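PDB 7CLU: methyltransferase domain-containing protein from Serratia marcescens, which transfers a methyl group from S-adenosylmethionine to an oxygen of its substrate, as an O-methyltransferase of the prodigiosin synthetic pathway. Local coordinates for the interface of chains A and B. Numbering follows the deposited sequence. Chains: chain A/B, Methyltransferase domain-containing protein.

The interface of chains A and B. Residues chain A 5, 7-9; chain B 21, 66, 83, 92.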
loop_
_atom_site.group_PDB
_atom_site.type_symbol
_atom_site.label_atom_id
_atom_site.label_comp_id
_atom_site.label_asym_id
_atom_site.label_seq_id
_atom_site.Cartn_x
_atom_site.Cartn_y
_atom_site.Cartn_z
ATOM N N LYS A 5 5.008 -14.821 -9.906
ATOM C CA LYS A 5 5.839 -13.621 -9.906
ATOM C C LYS A 5 4.999 -12.375 -10.134
ATOM O O LYS A 5 5.260 -11.322 -9.538
ATOM C CB LYS A 5 6.932 -13.749 -10.976
ATOM C CG LYS A 5 7.798 -12.499 -11.189
ATOM C CD LYS A 5 8.591 -12.570 -12.508
ATOM C CE LYS A 5 9.076 -11.175 -12.941
ATOM N NZ LYS A 5 10.065 -11.151 -14.082
ATOM N N ASP A 7 1.904 -11.797 -9.222
ATOM C CA ASP A 7 1.216 -11.457 -7.979
ATOM C C ASP A 7 2.124 -10.675 -7.045
ATOM O O ASP A 7 1.745 -9.620 -6.518
ATOM C CB ASP A 7 0.737 -12.733 -7.285
ATOM C CG ASP A 7 -0.339 -13.453 -8.065
ATOM O OD1 ASP A 7 -1.348 -12.800 -8.412
ATOM O OD2 ASP A 7 -0.179 -14.668 -8.326
ATOM N N ALA A 8 3.327 -11.191 -6.810
ATOM C CA ALA A 8 4.253 -10.492 -5.928
ATOM C C ALA A 8 4.522 -9.083 -6.436
ATOM O O ALA A 8 4.488 -8.118 -5.664
ATOM C CB ALA A 8 5.537 -11.301 -5.794
ATOM N N VAL A 9 4.720 -8.940 -7.752
ATOM C CA VAL A 9 4.955 -7.627 -8.342
ATOM C C VAL A 9 3.743 -6.739 -8.138
ATOM O O VAL A 9 3.869 -5.572 -7.756
ATOM C CB VAL A 9 5.303 -7.761 -9.838
ATOM C CG1 VAL A 9 5.267 -6.388 -10.528
ATOM C CG2 VAL A 9 6.656 -8.443 -10.040
ATOM N N LEU B 21 6.632 -7.424 1.521
ATOM C CA LEU B 21 7.385 -8.094 0.469
ATOM C C LEU B 21 8.763 -7.468 0.267
ATOM O O LEU B 21 9.761 -8.187 0.142
ATOM C CB LEU B 21 6.571 -8.062 -0.832
ATOM C CG LEU B 21 5.414 -9.047 -0.800
ATOM C CD1 LEU B 21 4.449 -8.829 -1.979
ATOM C CD2 LEU B 21 5.962 -10.464 -0.833
ATOM N N TYR B 66 2.632 -16.288 0.702
ATOM C CA TYR B 66 3.946 -16.473 0.099
ATOM C C TYR B 66 4.756 -17.565 0.780
ATOM O O TYR B 66 5.683 -18.112 0.166
ATOM C CB TYR B 66 4.706 -15.137 0.089
ATOM C CG TYR B 66 4.075 -14.181 -0.905
ATOM C CD1 TYR B 66 4.334 -14.302 -2.269
ATOM C CD2 TYR B 66 3.159 -13.209 -0.497
ATOM C CE1 TYR B 66 3.732 -13.462 -3.197
ATOM C CE2 TYR B 66 2.560 -12.360 -1.415
ATOM C CZ TYR B 66 2.852 -12.489 -2.766
ATOM O OH TYR B 66 2.264 -11.668 -3.702
ATOM N N PHE B 83 11.148 -16.346 -7.919
ATOM C CA PHE B 83 11.186 -14.900 -7.775
ATOM C C PHE B 83 11.478 -14.426 -6.362
ATOM O O PHE B 83 11.620 -13.215 -6.162
ATOM C CB PHE B 83 9.873 -14.274 -8.275
ATOM C CG PHE B 83 8.643 -14.850 -7.655
ATOM C CD1 PHE B 83 8.151 -14.341 -6.468
ATOM C CD2 PHE B 83 7.962 -15.896 -8.266
ATOM C CE1 PHE B 83 7.012 -14.860 -5.895
ATOM C CE2 PHE B 83 6.814 -16.429 -7.703
ATOM C CZ PHE B 83 6.331 -15.909 -6.513
ATOM N N LEU B 92 13.105 -10.851 -7.527
ATOM C CA LEU B 92 12.490 -9.531 -7.517
ATOM C C LEU B 92 13.210 -8.533 -6.614
ATOM O O LEU B 92 12.728 -7.407 -6.451
ATOM C CB LEU B 92 11.014 -9.651 -7.106
ATOM C CG LEU B 92 10.097 -10.343 -8.130
ATOM C CD1 LEU B 92 8.642 -10.478 -7.619
ATOM C CD2 LEU B 92 10.129 -9.614 -9.460
#
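A:Ala8 sets its methyl group into a cup formed by B:Leu92, B:Phe83 and B:Tyr66, at the heart of this patch of the two-fold dimer interface. CB lies 3.7 Å from the B:Leu92 CD1 methyl and 3.8 Å from B:Tyr66 CE1, while CE1 of B:Phe83 closes the third side, the methyl lying above the ring plane but beyond the rim. A small residue suits this place because it lets helix 5-12 of chain A come down close to the partner. The phenol oxygen OH of B:Tyr66 accordingly reaches the helix backbone, 3.2 Å from A:Ala8 CA, in van der Waals packing.

One turn earlier, at the start of the helix, A:Lys5 lies over the same face of the B:Phe83 ring. Its CA stands 3.7 Å from the ring centroid, offset toward the rim, in a CH-pi contact, and CB follows just outside the rim near CD2. B:Phe83 itself holds CG between its backbone N and carbonyl carbon (chi1 53°), which turns the ring toward the lysine backbone. With CG anti to the backbone N (chi1 174°) and the chain extended beyond it, the aliphatic stem of A:Lys5 runs past the phenylalanine in the opposite direction and on over B:Leu92. The long methylenes thus provide apolar surface while carrying the NZ amine beyond the phenyl ring.

B:Leu92 uses both branches: CD1 meets the alanine, and CD2 touches A:Val9 CG2 at 3.7 Å, the two side chains crossing at about a right angle. A branched side chain suits this place, since its two methyls can meet A:Lys5, A:Ala8 and A:Val9 together.

Most of these residues belong to the O-methyltransferase dimerisation domain, and the contact's centre lies about 27 Å from A:His247, the predicted proton acceptor, so it probably serves assembly rather than chemistry directly. Within chain B, B:Leu21 backs the tyrosine, its CD2 methyl resting 3.9 Å above the plane of the B:Tyr66 ring, over its centre.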